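DUF1881 domain-containing protein (Neurospora crassa, PDB 5Z6E) binds calcium through its N-terminal beta-gamma-crystallin domain, the part described here, although contacts with the Ig-like domain render that site inoperative in the whole protein. Local coordinates at residues I53-Y58 / R82-D87; H63-T68 / S75-L80; T8-Y13 / V44-S49; K15-G20 / S70-S75. All coordinates share one frame; numbering follows the deposited sequence.

How the contacts relate
One small two-sheet domain illustrates how contact chemistry follows position in the fold. Contact 3 is the buried one, pairing two strands of the three-stranded sheet and packing its aliphatic and aromatic face toward the other sheet. Contact 1 pairs strands of the four-stranded sheet and is partly buried, with Ala54 and Phe83 on its buried face and arginine stems beside Trp55 on the other. Contact 2 joins the neighbouring strand 64-67 to the loop before strand 82-87, and salt bridge and waters take over from strand pairing. Contact 4 is a loop-to-loop surface contact that shares Ser75 with contact 2. Contacts 1 and 2 both supply calcium ligands; contacts 2 and 3 both supply potassium ligands.

Contact 1: I53-Y58 / R82-D87; sequences IAWQHY and RFRVVD. With CA (calcium ion), chain B.
The four-stranded antiparallel sheet of the beta-gamma-crystallin domain is held here by Ile53 opposite Arg84 and Trp55 opposite Arg82, two hydrogen-bonded pairs that bracket the non-hydrogen-bonded pair of Ala54 and Phe83. Ile53 N donates to Arg84 O at 2.9 Å and Arg84 N to Ile53 O at 2.8 Å. Trp55 N meets Arg82 O at 2.8 Å, while the return bond from Arg82 N to Trp55 O is weak at 3.3 Å. With chi1 at -60°, Trp55 lays its indole alongside both arginine stems: CE3 is 3.9 Å from Arg82 CG, and Arg84 CD sits at the ring edge, 3.8 Å from Trp55 CH2. Indole and Arg84 guanidinium are nearly coplanar, 20° apart. Further along, the side chains of Ile53 and Val86 cross at about a right angle, with Ile53 CD1 3.8 Å from Val86 CG2. Past the strand, Gln56 O binds the calcium at 2.4 Å. The arginines thus offer methylenes to the indole rather than a cation over its face; at their charged ends Arg82 reaches Glu60 and the hydroxyl of Ser32, Arg84 reaches Asp30.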
loop_
_atom_site.group_PDB
_atom_site.type_symbol
_atom_site.label_atom_id
_atom_site.label_comp_id
_atom_site.label_asym_id
_atom_site.label_seq_id
_atom_site.Cartn_x
_atom_site.Cartn_y
_atom_site.Cartn_z
ATOM N N ILE A 53 0.486 5.623 -3.723
ATOM C CA ILE A 53 -0.396 5.822 -4.865
ATOM C C ILE A 53 -0.746 4.436 -5.384
ATOM O O ILE A 53 0.151 3.672 -5.705
ATOM C CB ILE A 53 0.281 6.658 -5.956
ATOM C CG1 ILE A 53 0.634 8.041 -5.403
ATOM C CG2 ILE A 53 -0.612 6.767 -7.178
ATOM C CD1 ILE A 53 1.635 8.781 -6.249
ATOM N N ALA A 54 -2.031 4.102 -5.450
ATOM C CA ALA A 54 -2.422 2.707 -5.626
ATOM C C ALA A 54 -3.491 2.506 -6.696
ATOM O O ALA A 54 -4.396 3.327 -6.840
ATOM C CB ALA A 54 -2.917 2.143 -4.296
ATOM N N TRP A 55 -3.408 1.380 -7.408
ATOM C CA TRP A 55 -4.391 1.043 -8.432
ATOM C C TRP A 55 -4.889 -0.393 -8.330
ATOM O O TRP A 55 -4.140 -1.324 -7.984
ATOM C CB TRP A 55 -3.823 1.222 -9.842
ATOM C CG TRP A 55 -3.353 2.593 -10.215
ATOM C CD1 TRP A 55 -4.065 3.560 -10.876
ATOM C CD2 TRP A 55 -2.047 3.124 -10.009
ATOM N NE1 TRP A 55 -3.272 4.669 -11.078
ATOM C CE2 TRP A 55 -2.031 4.426 -10.549
ATOM C CE3 TRP A 55 -0.889 2.630 -9.402
ATOM C CZ2 TRP A 55 -0.900 5.236 -10.504
ATOM C CZ3 TRP A 55 0.238 3.443 -9.356
ATOM C CH2 TRP A 55 0.220 4.731 -9.905
ATOM N N GLN A 56 -6.149 -0.560 -8.696
ATOM C CA GLN A 56 -6.755 -1.868 -8.885
ATOM C C GLN A 56 -6.042 -2.725 -9.944
ATOM O O GLN A 56 -5.826 -3.912 -9.739
ATOM C CB GLN A 56 -8.222 -1.679 -9.271
ATOM C CG GLN A 56 -8.991 -2.963 -9.451
ATOM C CD GLN A 56 -10.435 -2.711 -9.821
ATOM O OE1 GLN A 56 -10.798 -1.608 -10.239
ATOM N NE2 GLN A 56 -11.272 -3.735 -9.673
ATOM N N HIS A 57 -5.693 -2.124 -11.079
ATOM C CA HIS A 57 -5.128 -2.877 -12.197
ATOM C C HIS A 57 -3.653 -2.575 -12.402
ATOM O O HIS A 57 -3.204 -1.451 -12.161
ATOM C CB HIS A 57 -5.880 -2.576 -13.498
ATOM C CG HIS A 57 -7.349 -2.860 -13.436
ATOM N ND1 HIS A 57 -7.873 -3.953 -12.779
ATOM C CD2 HIS A 57 -8.405 -2.200 -13.968
ATOM C CE1 HIS A 57 -9.189 -3.950 -12.905
ATOM N NE2 HIS A 57 -9.537 -2.893 -13.616
ATOM N N TYR A 58 -2.921 -3.584 -12.874
ATOM C CA TYR A 58 -1.485 -3.483 -13.150
ATOM C C TYR A 58 -1.095 -2.339 -14.073
ATOM O O TYR A 58 0.006 -1.805 -13.961
ATOM C CB TYR A 58 -0.973 -4.780 -13.774
ATOM C CG TYR A 58 -0.684 -5.893 -12.806
ATOM C CD1 TYR A 58 0.254 -5.740 -11.787
ATOM C CD2 TYR A 58 -1.322 -7.117 -12.935
ATOM C CE1 TYR A 58 0.522 -6.772 -10.904
ATOM C CE2 TYR A 58 -1.059 -8.151 -12.066
ATOM C CZ TYR A 58 -0.129 -7.979 -11.060
ATOM O OH TYR A 58 0.138 -9.018 -10.201
ATOM N N ARG A 82 -1.158 -2.785 -8.138
ATOM C CA ARG A 82 0.008 -1.950 -8.376
ATOM C C ARG A 82 -0.002 -0.734 -7.467
ATOM O O ARG A 82 -1.056 -0.172 -7.192
ATOM C CB ARG A 82 0.063 -1.516 -9.840
ATOM C CG ARG A 82 1.202 -0.556 -10.126
ATOM C CD ARG A 82 1.602 -0.585 -11.559
ATOM N NE ARG A 82 2.586 0.445 -11.861
ATOM C CZ ARG A 82 3.897 0.253 -11.841
ATOM N NH1 ARG A 82 4.388 -0.937 -11.531
ATOM N NH2 ARG A 82 4.722 1.256 -12.133
ATOM N N PHE A 83 1.172 -0.331 -6.997
ATOM C CA PHE A 83 1.280 0.891 -6.210
ATOM C C PHE A 83 2.679 1.494 -6.325
ATOM O O PHE A 83 3.631 0.815 -6.720
ATOM C CB PHE A 83 0.939 0.623 -4.735
ATOM C CG PHE A 83 1.882 -0.349 -4.049
ATOM C CD1 PHE A 83 3.038 0.105 -3.410
ATOM C CD2 PHE A 83 1.611 -1.711 -4.041
ATOM C CE1 PHE A 83 3.907 -0.792 -2.778
ATOM C CE2 PHE A 83 2.476 -2.608 -3.422
ATOM C CZ PHE A 83 3.618 -2.147 -2.777
ATOM N N ARG A 84 2.779 2.775 -5.995
ATOM C CA ARG A 84 4.055 3.459 -5.859
ATOM C C ARG A 84 4.135 4.019 -4.452
ATOM O O ARG A 84 3.135 4.495 -3.920
ATOM C CB ARG A 84 4.195 4.595 -6.879
ATOM C CG ARG A 84 3.860 4.226 -8.310
ATOM C CD ARG A 84 3.927 5.452 -9.212
ATOM N NE ARG A 84 5.206 6.137 -9.072
ATOM C CZ ARG A 84 5.368 7.456 -9.145
ATOM N NH1 ARG A 84 4.325 8.254 -9.359
ATOM N NH2 ARG A 84 6.583 7.979 -9.000
ATOM N N VAL A 85 5.313 3.958 -3.843
ATOM C CA VAL A 85 5.533 4.647 -2.579
ATOM C C VAL A 85 6.333 5.912 -2.886
ATOM O O VAL A 85 7.433 5.846 -3.445
ATOM C CB VAL A 85 6.265 3.766 -1.568
ATOM C CG1 VAL A 85 6.248 4.425 -0.181
ATOM C CG2 VAL A 85 5.623 2.366 -1.512
ATOM N N VAL A 86 5.761 7.063 -2.554
ATOM C CA VAL A 86 6.364 8.340 -2.910
ATOM C C VAL A 86 6.474 9.242 -1.682
ATOM O O VAL A 86 5.828 9.004 -0.662
ATOM C CB VAL A 86 5.548 9.061 -4.013
ATOM C CG1 VAL A 86 5.445 8.184 -5.266
ATOM C CG2 VAL A 86 4.159 9.439 -3.493
ATOM N N ASP A 87 7.294 10.282 -1.785
ATOM C CA ASP A 87 7.384 11.288 -0.729
ATOM C C ASP A 87 6.007 11.890 -0.420
ATOM O O ASP A 87 5.238 12.213 -1.336
ATOM C CB ASP A 87 8.362 12.385 -1.136
ATOM C CG ASP A 87 8.636 13.352 -0.015
ATOM O OD1 ASP A 87 8.845 12.895 1.135
ATOM O OD2 ASP A 87 8.622 14.575 -0.283
HETATM CA CA CA B . -6.301 -6.168 -9.121
HETATM O O HOH W 1 -8.633 -6.364 -9.111
HETATM O O HOH W 2 -6.185 -8.482 -10.021
#

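Contact 2: H63-T68 / S75-L80; sequences HYREWT and SDIGGL. With K (potassium ion), chain C; CA (calcium ion), chain B.
Asp76 OD2 is gripped twice by Arg65, from NE at 3.4 Å and from NH2 at 3.3 Å, both weak hydrogen bonds within one salt bridge. The oxygen lies at the guanidinium edge, near its plane, but the carboxylate is turned almost perpendicular to that plane, at 88°, so the two groups do not form the flat paired bridge. A bend at chi2 (-67°) brings the arginine head round to this position, and its NH1 is tied back to Tyr64 O at 2.7 Å, which limits its rotation. Waters extend the link: one joins Arg65 NH2, weakly, to Asp76 O, and another accepts from Trp67 NE1 and donates to Asp76 OD1 at 2.7 Å. Beneath the charges the side chains of Ile77 and Arg65 run antiparallel, side by side, and Ile77 CD1, 3.9 Å from Arg65 CG, also touches the Trp67 ring. His63 CB rests 3.4 Å from Ile77 O, while Asp76 O lies over one face of the imidazole, toward its rim. The loop then delivers Gly79 O to the calcium at 2.5 Å, and Gly78 O accepts from a calcium-bound water. Asp39, Gln56 and Ser81 complete the protein ligands, a mixture of carbonyl and side-chain oxygens, drawn from three separate parts of the chain, that is characteristic of beta-gamma-crystallin calcium sites.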
loop_
_atom_site.group_PDB
_atom_site.type_symbol
_atom_site.label_atom_id
_atom_site.label_comp_id
_atom_site.label_asym_id
_atom_site.label_seq_id
_atom_site.Cartn_x
_atom_site.Cartn_y
_atom_site.Cartn_z
ATOM N N HIS A 63 -9.946 1.228 -9.880
ATOM C CA HIS A 63 -10.031 2.015 -8.649
ATOM C C HIS A 63 -8.656 2.559 -8.260
ATOM O O HIS A 63 -7.656 1.837 -8.284
ATOM C CB HIS A 63 -10.602 1.193 -7.495
ATOM C CG HIS A 63 -12.038 0.808 -7.666
ATOM N ND1 HIS A 63 -13.068 1.728 -7.643
ATOM C CD2 HIS A 63 -12.619 -0.405 -7.821
ATOM C CE1 HIS A 63 -14.220 1.096 -7.800
ATOM N NE2 HIS A 63 -13.975 -0.198 -7.907
ATOM N N TYR A 64 -8.634 3.844 -7.913
ATOM C CA TYR A 64 -7.412 4.590 -7.634
ATOM C C TYR A 64 -7.456 5.121 -6.213
ATOM O O TYR A 64 -8.499 5.619 -5.782
ATOM C CB TYR A 64 -7.276 5.753 -8.613
ATOM C CG TYR A 64 -6.112 6.662 -8.331
ATOM C CD1 TYR A 64 -4.823 6.283 -8.676
ATOM C CD2 TYR A 64 -6.300 7.911 -7.747
ATOM C CE1 TYR A 64 -3.752 7.111 -8.435
ATOM C CE2 TYR A 64 -5.224 8.751 -7.492
ATOM C CZ TYR A 64 -3.953 8.340 -7.844
ATOM O OH TYR A 64 -2.870 9.158 -7.614
ATOM N N ARG A 65 -6.355 5.001 -5.479
ATOM C CA ARG A 65 -6.297 5.510 -4.103
ATOM C C ARG A 65 -4.989 6.236 -3.818
ATOM O O ARG A 65 -3.936 5.866 -4.341
ATOM C CB ARG A 65 -6.462 4.371 -3.089
ATOM C CG ARG A 65 -7.823 3.690 -3.100
ATOM C CD ARG A 65 -8.929 4.631 -2.624
ATOM N NE ARG A 65 -10.229 3.960 -2.580
ATOM C CZ ARG A 65 -11.052 3.844 -3.622
ATOM N NH1 ARG A 65 -10.723 4.361 -4.803
ATOM N NH2 ARG A 65 -12.217 3.218 -3.486
ATOM N N GLU A 66 -5.055 7.281 -2.995
ATOM C CA GLU A 66 -3.838 7.829 -2.400
ATOM C C GLU A 66 -3.954 7.682 -0.889
ATOM O O GLU A 66 -4.901 8.187 -0.279
ATOM C CB GLU A 66 -3.620 9.287 -2.804
ATOM C CG GLU A 66 -3.527 9.468 -4.319
ATOM C CD GLU A 66 -3.255 10.899 -4.739
ATOM O OE1 GLU A 66 -3.167 11.781 -3.863
ATOM O OE2 GLU A 66 -3.114 11.135 -5.956
ATOM N N TRP A 67 -3.013 6.954 -0.296
ATOM C CA TRP A 67 -3.029 6.721 1.146
ATOM C C TRP A 67 -1.840 7.410 1.789
ATOM O O TRP A 67 -0.683 7.053 1.506
ATOM C CB TRP A 67 -2.996 5.224 1.480
ATOM C CG TRP A 67 -4.154 4.431 0.920
ATOM C CD1 TRP A 67 -5.483 4.737 1.004
ATOM C CD2 TRP A 67 -4.069 3.185 0.214
ATOM N NE1 TRP A 67 -6.232 3.760 0.379
ATOM C CE2 TRP A 67 -5.390 2.797 -0.109
ATOM C CE3 TRP A 67 -3.003 2.365 -0.176
ATOM C CZ2 TRP A 67 -5.678 1.620 -0.816
ATOM C CZ3 TRP A 67 -3.283 1.193 -0.879
ATOM C CH2 TRP A 67 -4.617 0.832 -1.185
ATOM N N THR A 68 -2.124 8.401 2.630
ATOM C CA THR A 68 -1.086 9.124 3.358
ATOM C C THR A 68 -1.065 8.692 4.823
ATOM O O THR A 68 -0.220 9.140 5.597
ATOM C CB THR A 68 -1.299 10.648 3.298
ATOM O OG1 THR A 68 -2.563 10.966 3.892
ATOM C CG2 THR A 68 -1.277 11.142 1.854
ATOM N N SER A 75 -10.138 -3.094 1.090
ATOM C CA SER A 75 -11.060 -3.880 0.276
ATOM C C SER A 75 -11.677 -3.072 -0.843
ATOM O O SER A 75 -11.981 -3.607 -1.907
ATOM C CB SER A 75 -12.203 -4.440 1.139
ATOM O OG SER A 75 -11.728 -5.469 1.977
ATOM N N ASP A 76 -11.885 -1.781 -0.595
ATOM C CA ASP A 76 -12.644 -0.985 -1.545
ATOM C C ASP A 76 -11.889 -0.697 -2.854
ATOM O O ASP A 76 -12.500 -0.244 -3.815
ATOM C CB ASP A 76 -13.119 0.328 -0.892
ATOM C CG ASP A 76 -11.993 1.323 -0.615
ATOM O OD1 ASP A 76 -10.800 0.962 -0.660
ATOM O OD2 ASP A 76 -12.324 2.487 -0.310
ATOM N N ILE A 77 -10.584 -0.971 -2.924
ATOM C CA ILE A 77 -9.883 -0.750 -4.199
ATOM C C ILE A 77 -10.158 -1.942 -5.131
ATOM O O ILE A 77 -9.805 -1.932 -6.316
ATOM C CB ILE A 77 -8.354 -0.516 -4.007
ATOM C CG1 ILE A 77 -7.784 0.293 -5.187
ATOM C CG2 ILE A 77 -7.618 -1.833 -3.787
ATOM C CD1 ILE A 77 -6.319 0.701 -5.031
ATOM N N GLY A 78 -10.818 -2.966 -4.594
ATOM C CA GLY A 78 -11.299 -4.072 -5.410
ATOM C C GLY A 78 -10.209 -4.994 -5.925
ATOM O O GLY A 78 -10.331 -5.577 -7.007
ATOM N N GLY A 79 -9.147 -5.133 -5.139
ATOM C CA GLY A 79 -8.038 -6.012 -5.463
ATOM C C GLY A 79 -6.812 -5.221 -5.877
ATOM O O GLY A 79 -6.683 -4.831 -7.045
ATOM N N LEU A 80 -5.908 -4.985 -4.925
ATOM C CA LEU A 80 -4.717 -4.176 -5.177
ATOM C C LEU A 80 -3.696 -4.899 -6.052
ATOM O O LEU A 80 -3.244 -5.982 -5.696
ATOM C CB LEU A 80 -4.066 -3.776 -3.856
ATOM C CG LEU A 80 -2.725 -3.057 -3.956
ATOM C CD1 LEU A 80 -2.911 -1.753 -4.738
ATOM C CD2 LEU A 80 -2.137 -2.822 -2.548
HETATM K K K C . 2.430 9.689 5.489
HETATM CA CA CA B . -6.301 -6.168 -9.121
HETATM O O HOH W 3 -14.371 1.496 -4.462
HETATM O O HOH W 4 -9.061 2.659 0.553
HETATM O O HOH W 1 -8.633 -6.364 -9.111
HETATM O O HOH W 2 -6.185 -8.482 -10.021
HETATM O O HOH W 5 1.243 10.131 7.527
#

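Contact 3: T8-Y13 / V44-S49; sequences TKVIFY and VAVGAS. With K (potassium ion), chain C.
With chi1 at -83°, Phe12 swings its ring opposite its own carbonyl carbon, while chi1 of 55° at Val44 places CG2 across from the backbone N, and the methyl comes to lie over the ring. This CH-pi contact puts Val44 CG2 3.6 Å from the Phe12 centroid, only 9° off the normal, and Val44 CB follows at 3.5 Å from Phe12 CE1. Val10 shares that buried face, which packs toward the second sheet of the beta-gamma-crystallin sandwich, where Trp67, Val52 and Phe83 meet Phe12. The strands run antiparallel, strand 9-13 being central in its sheet and strand 43-46 outermost. Ile11 N donates to Ala45 O at 2.9 Å and Ala45 N to Ile11 O at 2.8 Å. On the other side of the strands, Tyr13 turns its ring edge to the backbone at Ala45, CE1 lying 4.0 Å from Ala45 N. Gly47 N still reaches Lys9 O at 2.8 Å as the chain leaves the strand. Gly47 O (2.9 Å) and Ala48 O (3.1 Å) then bind the potassium ion, with Ala50, Thr68 and Asp88.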
loop_
_atom_site.group_PDB
_atom_site.type_symbol
_atom_site.label_atom_id
_atom_site.label_comp_id
_atom_site.label_asym_id
_atom_site.label_seq_id
_atom_site.Cartn_x
_atom_site.Cartn_y
_atom_site.Cartn_z
ATOM N N THR A 8 9.841 6.614 6.137
ATOM C CA THR A 8 9.889 6.496 4.686
ATOM C C THR A 8 9.361 5.160 4.197
ATOM O O THR A 8 9.511 4.815 3.024
ATOM C CB THR A 8 11.302 6.634 4.153
ATOM O OG1 THR A 8 12.105 5.588 4.711
ATOM C CG2 THR A 8 11.886 8.001 4.501
ATOM N N LYS A 9 8.757 4.398 5.096
ATOM C CA LYS A 9 8.342 3.059 4.732
ATOM C C LYS A 9 6.842 2.842 4.858
ATOM O O LYS A 9 6.135 3.636 5.494
ATOM C CB LYS A 9 9.119 2.051 5.578
ATOM C CG LYS A 9 10.596 2.069 5.185
ATOM C CD LYS A 9 11.438 1.135 5.990
ATOM C CE LYS A 9 12.887 1.265 5.543
ATOM N NZ LYS A 9 13.725 0.277 6.250
ATOM N N VAL A 10 6.366 1.785 4.197
ATOM C CA VAL A 10 4.997 1.308 4.370
ATOM C C VAL A 10 5.073 -0.202 4.545
ATOM O O VAL A 10 6.022 -0.839 4.084
ATOM C CB VAL A 10 4.066 1.676 3.179
ATOM C CG1 VAL A 10 4.141 3.186 2.876
ATOM C CG2 VAL A 10 4.385 0.843 1.934
ATOM N N ILE A 11 4.097 -0.774 5.232
ATOM C CA ILE A 11 4.033 -2.223 5.386
ATOM C C ILE A 11 2.657 -2.716 4.946
ATOM O O ILE A 11 1.652 -2.275 5.486
ATOM C CB ILE A 11 4.278 -2.645 6.844
ATOM C CG1 ILE A 11 5.551 -1.991 7.395
ATOM C CG2 ILE A 11 4.329 -4.170 6.950
ATOM C CD1 ILE A 11 5.731 -2.198 8.910
ATOM N N PHE A 12 2.615 -3.603 3.953
ATOM C CA PHE A 12 1.363 -4.192 3.497
ATOM C C PHE A 12 1.120 -5.521 4.194
ATOM O O PHE A 12 2.057 -6.310 4.389
ATOM C CB PHE A 12 1.370 -4.394 1.980
ATOM C CG PHE A 12 0.995 -3.166 1.216
ATOM C CD1 PHE A 12 -0.336 -2.800 1.081
ATOM C CD2 PHE A 12 1.968 -2.365 0.651
ATOM C CE1 PHE A 12 -0.689 -1.655 0.379
ATOM C CE2 PHE A 12 1.624 -1.229 -0.047
ATOM C CZ PHE A 12 0.292 -0.876 -0.186
ATOM N N TYR A 13 -0.130 -5.746 4.583
ATOM C CA TYR A 13 -0.539 -6.985 5.237
ATOM C C TYR A 13 -1.590 -7.709 4.401
ATOM O O TYR A 13 -2.356 -7.092 3.652
ATOM C CB TYR A 13 -1.089 -6.701 6.638
ATOM C CG TYR A 13 -0.123 -5.947 7.524
ATOM C CD1 TYR A 13 -0.109 -4.560 7.538
ATOM C CD2 TYR A 13 0.776 -6.624 8.341
ATOM C CE1 TYR A 13 0.784 -3.855 8.352
ATOM C CE2 TYR A 13 1.667 -5.934 9.155
ATOM C CZ TYR A 13 1.661 -4.554 9.156
ATOM O OH TYR A 13 2.542 -3.857 9.951
ATOM N N VAL A 44 -2.550 -1.587 5.287
ATOM C CA VAL A 44 -1.222 -1.030 5.070
ATOM C C VAL A 44 -0.896 -0.007 6.149
ATOM O O VAL A 44 -1.690 0.884 6.440
ATOM C CB VAL A 44 -1.093 -0.397 3.650
ATOM C CG1 VAL A 44 -2.185 0.679 3.388
ATOM C CG2 VAL A 44 0.329 0.154 3.407
ATOM N N ALA A 45 0.257 -0.179 6.784
ATOM C CA ALA A 45 0.755 0.806 7.738
ATOM C C ALA A 45 1.601 1.787 6.964
ATOM O O ALA A 45 2.463 1.374 6.196
ATOM C CB ALA A 45 1.574 0.143 8.842
ATOM N N VAL A 46 1.366 3.077 7.156
ATOM C CA VAL A 46 2.014 4.085 6.325
ATOM C C VAL A 46 2.878 4.994 7.180
ATOM O O VAL A 46 2.387 5.622 8.117
ATOM C CB VAL A 46 0.966 4.917 5.531
ATOM C CG1 VAL A 46 1.636 6.025 4.730
ATOM C CG2 VAL A 46 0.146 4.009 4.610
ATOM N N GLY A 47 4.169 5.048 6.859
ATOM C CA GLY A 47 5.115 5.844 7.622
ATOM C C GLY A 47 4.880 7.330 7.457
ATOM O O GLY A 47 4.301 7.771 6.460
ATOM N N ALA A 48 5.379 8.102 8.419
ATOM C CA ALA A 48 5.138 9.546 8.489
ATOM C C ALA A 48 5.450 10.345 7.207
ATOM O O ALA A 48 4.721 11.288 6.880
ATOM C CB ALA A 48 5.935 10.136 9.683
ATOM N N SER A 49 6.512 10.005 6.483
ATOM C CA SER A 49 6.864 10.809 5.302
ATOM C C SER A 49 6.569 10.074 3.997
ATOM O O SER A 49 7.013 10.490 2.920
ATOM C CB SER A 49 8.345 11.227 5.342
ATOM O OG SER A 49 9.205 10.096 5.340
HETATM K K K C . 2.430 9.689 5.489
HETATM O O HOH W 5 1.243 10.131 7.527
#

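Contact 4: K15-G20 / S70-S75; sequences KKNFEG and SQADIS
A single, nearly straight backbone bond joins the two loops, Asn17 N to Ala72 O at 2.8 Å and 171°. Asn17 and Phe18 both adopt left-handed backbone conformations (phi 59° and 62°), and the Phe18 ring lies against the partner loop. Phe18 CE1 approaches Gln71 O at 3.4 Å, its CZ lies 3.6 Å from Ala72 N, and its CE2 packs on Ala72 CB at 4.0 Å. This loop belongs to the folded hairpin between strands 9-13 and 22-26, and Phe18 and Gly20 fit the aromatic-X-Gly ending of the crystallin Greek-key signature; Ser43 OG bonds to both Lys15 O and Phe18 N. At the other end Lys16, extended beyond CG, runs alongside Asp73 and points the same way, with NZ 3.5 Å from Asp73 OD2 in a salt bridge that is long and without a hydrogen bond between them. The second carboxylate oxygen, Asp73 OD1, accepts from Ser75 N at 2.9 Å in an Asx turn, met from above the carboxylate plane, and from Ser75 OG at 2.7 Å on its syn lone pair. The two Ser75 bonds thus hold OD1 and limit the rotation of the carboxylate, while the lysine chain lies along both oxygens and its NZ comes nearest OD2, where the positive charge probably helps to stabilise the anion.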
loop_
_atom_site.group_PDB
_atom_site.type_symbol
_atom_site.label_atom_id
_atom_site.label_comp_id
_atom_site.label_asym_id
_atom_site.label_seq_id
_atom_site.Cartn_x
_atom_site.Cartn_y
_atom_site.Cartn_z
ATOM N N LYS A 15 -3.967 -9.459 5.670
ATOM C CA LYS A 15 -5.208 -9.475 6.434
ATOM C C LYS A 15 -5.608 -8.046 6.750
ATOM O O LYS A 15 -4.787 -7.133 6.669
ATOM C CB LYS A 15 -5.041 -10.268 7.731
ATOM C CG LYS A 15 -4.788 -11.749 7.507
ATOM C CD LYS A 15 -4.444 -12.429 8.821
ATOM C CE LYS A 15 -4.479 -13.951 8.688
ATOM N NZ LYS A 15 -3.771 -14.585 9.829
ATOM N N LYS A 16 -6.863 -7.852 7.128
ATOM C CA LYS A 16 -7.284 -6.532 7.580
ATOM C C LYS A 16 -6.656 -6.246 8.934
ATOM O O LYS A 16 -6.146 -7.166 9.592
ATOM C CB LYS A 16 -8.808 -6.436 7.662
ATOM C CG LYS A 16 -9.496 -6.550 6.317
ATOM C CD LYS A 16 -11.015 -6.397 6.437
ATOM C CE LYS A 16 -11.707 -6.784 5.128
ATOM N NZ LYS A 16 -13.188 -6.845 5.269
ATOM N N ASN A 17 -6.694 -4.973 9.338
ATOM C CA ASN A 17 -6.298 -4.562 10.679
ATOM C C ASN A 17 -4.857 -4.918 11.020
ATOM O O ASN A 17 -4.528 -5.192 12.171
ATOM C CB ASN A 17 -7.265 -5.176 11.689
ATOM C CG ASN A 17 -8.679 -4.718 11.451
ATOM O OD1 ASN A 17 -8.951 -3.518 11.458
ATOM N ND2 ASN A 17 -9.580 -5.661 11.186
ATOM N N PHE A 18 -4.008 -4.917 9.994
ATOM C CA PHE A 18 -2.566 -5.023 10.162
ATOM C C PHE A 18 -2.133 -6.331 10.823
ATOM O O PHE A 18 -1.155 -6.360 11.562
ATOM C CB PHE A 18 -2.044 -3.829 10.977
ATOM C CG PHE A 18 -2.733 -2.518 10.656
ATOM C CD1 PHE A 18 -2.442 -1.825 9.484
ATOM C CD2 PHE A 18 -3.658 -1.973 11.543
ATOM C CE1 PHE A 18 -3.082 -0.621 9.202
ATOM C CE2 PHE A 18 -4.298 -0.772 11.267
ATOM C CZ PHE A 18 -4.012 -0.097 10.093
ATOM N N GLU A 19 -2.856 -7.406 10.532
ATOM C CA GLU A 19 -2.580 -8.716 11.103
ATOM C C GLU A 19 -1.660 -9.549 10.222
ATOM O O GLU A 19 -1.643 -9.381 9.009
ATOM C CB GLU A 19 -3.891 -9.468 11.322
ATOM C CG GLU A 19 -4.828 -8.740 12.267
ATOM C CD GLU A 19 -6.121 -9.491 12.474
ATOM O OE1 GLU A 19 -6.225 -10.638 11.983
ATOM O OE2 GLU A 19 -7.037 -8.928 13.114
ATOM N N GLY A 20 -0.907 -10.455 10.838
ATOM C CA GLY A 20 -0.081 -11.387 10.089
ATOM C C GLY A 20 1.252 -10.784 9.698
ATOM O O GLY A 20 1.588 -9.681 10.113
ATOM N N SER A 70 -2.253 5.207 7.658
ATOM C CA SER A 70 -2.467 3.765 7.740
ATOM C C SER A 70 -3.920 3.382 7.484
ATOM O O SER A 70 -4.843 4.050 7.948
ATOM C CB SER A 70 -2.012 3.249 9.099
ATOM O OG SER A 70 -0.616 3.462 9.243
ATOM N N GLN A 71 -4.115 2.302 6.730
ATOM C CA GLN A 71 -5.451 1.871 6.328
ATOM C C GLN A 71 -5.731 0.464 6.847
ATOM O O GLN A 71 -5.071 -0.473 6.440
ATOM C CB GLN A 71 -5.585 1.897 4.803
ATOM C CG GLN A 71 -5.265 3.239 4.166
ATOM C CD GLN A 71 -6.315 4.280 4.457
ATOM O OE1 GLN A 71 -7.506 3.992 4.436
ATOM N NE2 GLN A 71 -5.882 5.504 4.730
ATOM N N ALA A 72 -6.722 0.316 7.723
ATOM C CA ALA A 72 -7.050 -0.992 8.296
ATOM C C ALA A 72 -7.787 -1.916 7.317
ATOM O O ALA A 72 -7.846 -3.121 7.543
ATOM C CB ALA A 72 -7.888 -0.815 9.565
ATOM N N ASP A 73 -8.353 -1.353 6.245
ATOM C CA ASP A 73 -9.117 -2.144 5.276
ATOM C C ASP A 73 -9.106 -1.496 3.896
ATOM O O ASP A 73 -9.740 -0.455 3.692
ATOM C CB ASP A 73 -10.562 -2.320 5.762
ATOM C CG ASP A 73 -11.402 -3.217 4.841
ATOM O OD1 ASP A 73 -10.891 -3.738 3.836
ATOM O OD2 ASP A 73 -12.589 -3.417 5.146
ATOM N N ILE A 74 -8.411 -2.110 2.941
ATOM C CA ILE A 74 -8.358 -1.530 1.597
ATOM C C ILE A 74 -9.114 -2.396 0.592
ATOM O O ILE A 74 -8.800 -2.403 -0.601
ATOM C CB ILE A 74 -6.900 -1.303 1.123
ATOM C CG1 ILE A 74 -6.093 -2.609 1.147
ATOM C CG2 ILE A 74 -6.222 -0.235 1.992
ATOM C CD1 ILE A 74 -4.749 -2.482 0.428
ATOM N N SER A 75 -10.138 -3.094 1.090
ATOM C CA SER A 75 -11.060 -3.880 0.276
ATOM C C SER A 75 -11.677 -3.072 -0.843
ATOM O O SER A 75 -11.981 -3.607 -1.907
ATOM C CB SER A 75 -12.203 -4.440 1.139
ATOM O OG SER A 75 -11.728 -5.469 1.977
#